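Local coordinates for amorpha-4,11-diene synthase (PDB 4GAX), which probably cyclises farnesyl diphosphate to sesquiterpene products as a class I terpene synthase, here an engineered variant, at residues G380-F383 with V384-F387. Residues are numbered along the deposited sequence; the frame is centred on the assembly and turned at random.
Sequences GKEF and VKDF
K381 and K385, one helical turn apart, run side by side along one flank of helix 374-399, beside W338, a local i to i+4 contact inside one of the helices of the all-alpha class I terpene synthase fold. Backbone i to i+4 bonds underlie the contact: K385 N gives a bond of 3.0 Å to K381 O with an N-H...O angle of 163°, D386 N reaches E382 O at 2.8 Å, and F387 N bonds to F383 O. V384 N divides weakly between G380 O and K381 O. The K385 chain sets off beside its own backbone N (chi1 -69°) and then stays extended, which carries it back over the preceding turn until CE lies 4.1 Å from K381 CG. K381 bends at chi3 (72°), and the two ammonium nitrogens, each NZ, stand 5.0 Å apart; the cation-pi contact of K381 with W338 and the bond of K385 NZ to E336 O probably ease that repulsion. Crossing K385 at about a right angle, E382 brings OE1 to 4.1 Å from CD of K385. The opposite charges do not touch directly. E382 also shares R389 with D386: OE2 of the former and OD1 of the latter both form salt bridges to NH1, which should offset the closeness of two carboxylates. The other flanks pack into the domain, F383 against helices 419-429 and 436-443, V384 against helix 351-370, and F387 against L421. V384 CG2 sits 3.5 Å from G380 O, closing over the carbonyl of the turn before. A single water bridges the remaining gap, donating to E382 OE1 at 2.7 Å and accepting from K385 NZ at 3.1 Å.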
# COMPACT_ATOMS: atom_id res chain seq x y z
N GLY A 380 -16.22 -13.63 -3.81
CA GLY A 380 -15.05 -13.15 -4.54
C GLY A 380 -15.18 -13.32 -6.05
O GLY A 380 -14.88 -12.41 -6.82
N LYS A 381 -15.65 -14.49 -6.47
CA LYS A 381 -15.75 -14.81 -7.90
C LYS A 381 -16.55 -13.78 -8.68
O LYS A 381 -16.17 -13.39 -9.79
CB LYS A 381 -16.38 -16.20 -8.08
CG LYS A 381 -16.66 -16.56 -9.54
CD LYS A 381 -17.03 -18.03 -9.68
CE LYS A 381 -18.41 -18.32 -9.10
NZ LYS A 381 -18.76 -19.77 -9.21
N GLU A 382 -17.66 -13.33 -8.10
CA GLU A 382 -18.53 -12.37 -8.77
C GLU A 382 -17.80 -11.04 -9.02
O GLU A 382 -18.04 -10.38 -10.03
CB GLU A 382 -19.79 -12.14 -7.93
CG GLU A 382 -20.76 -11.10 -8.48
CD GLU A 382 -21.42 -11.52 -9.78
OE1 GLU A 382 -21.43 -12.73 -10.10
OE2 GLU A 382 -21.93 -10.63 -10.49
N PHE A 383 -16.90 -10.67 -8.13
CA PHE A 383 -16.11 -9.46 -8.33
C PHE A 383 -15.16 -9.61 -9.51
O PHE A 383 -14.85 -8.64 -10.21
CB PHE A 383 -15.32 -9.11 -7.07
CG PHE A 383 -16.11 -8.37 -6.03
CD1 PHE A 383 -16.12 -6.98 -6.01
CD2 PHE A 383 -16.86 -9.06 -5.09
CE1 PHE A 383 -16.84 -6.28 -5.06
CE2 PHE A 383 -17.58 -8.37 -4.13
CZ PHE A 383 -17.58 -6.98 -4.11
N VAL A 384 -14.69 -10.83 -9.73
CA VAL A 384 -13.81 -11.09 -10.86
C VAL A 384 -14.62 -10.97 -12.14
O VAL A 384 -14.19 -10.32 -13.10
CB VAL A 384 -13.17 -12.47 -10.75
CG1 VAL A 384 -12.14 -12.65 -11.88
CG2 VAL A 384 -12.47 -12.62 -9.40
N LYS A 385 -15.81 -11.57 -12.15
CA LYS A 385 -16.69 -11.46 -13.31
C LYS A 385 -17.08 -10.01 -13.55
O LYS A 385 -17.15 -9.58 -14.69
CB LYS A 385 -17.95 -12.28 -13.11
CG LYS A 385 -17.73 -13.78 -13.12
CD LYS A 385 -19.05 -14.47 -12.90
CE LYS A 385 -18.92 -15.97 -12.95
NZ LYS A 385 -20.25 -16.58 -12.71
N ASP A 386 -17.34 -9.28 -12.47
CA ASP A 386 -17.77 -7.88 -12.62
C ASP A 386 -16.66 -7.01 -13.19
O ASP A 386 -16.92 -6.04 -13.90
CB ASP A 386 -18.25 -7.30 -11.29
CG ASP A 386 -19.10 -6.07 -11.48
OD1 ASP A 386 -20.14 -6.19 -12.17
OD2 ASP A 386 -18.73 -4.98 -10.98
N PHE A 387 -15.42 -7.38 -12.90
CA PHE A 387 -14.26 -6.70 -13.46
C PHE A 387 -14.21 -6.86 -14.99
O PHE A 387 -14.07 -5.88 -15.72
CB PHE A 387 -12.97 -7.25 -12.83
CG PHE A 387 -11.71 -6.77 -13.49
CD1 PHE A 387 -11.28 -5.46 -13.32
CD2 PHE A 387 -10.96 -7.63 -14.27
CE1 PHE A 387 -10.12 -5.02 -13.93
CE2 PHE A 387 -9.79 -7.19 -14.89
CZ PHE A 387 -9.37 -5.89 -14.72
O HOH W 1 -20.58 -15.29 -9.90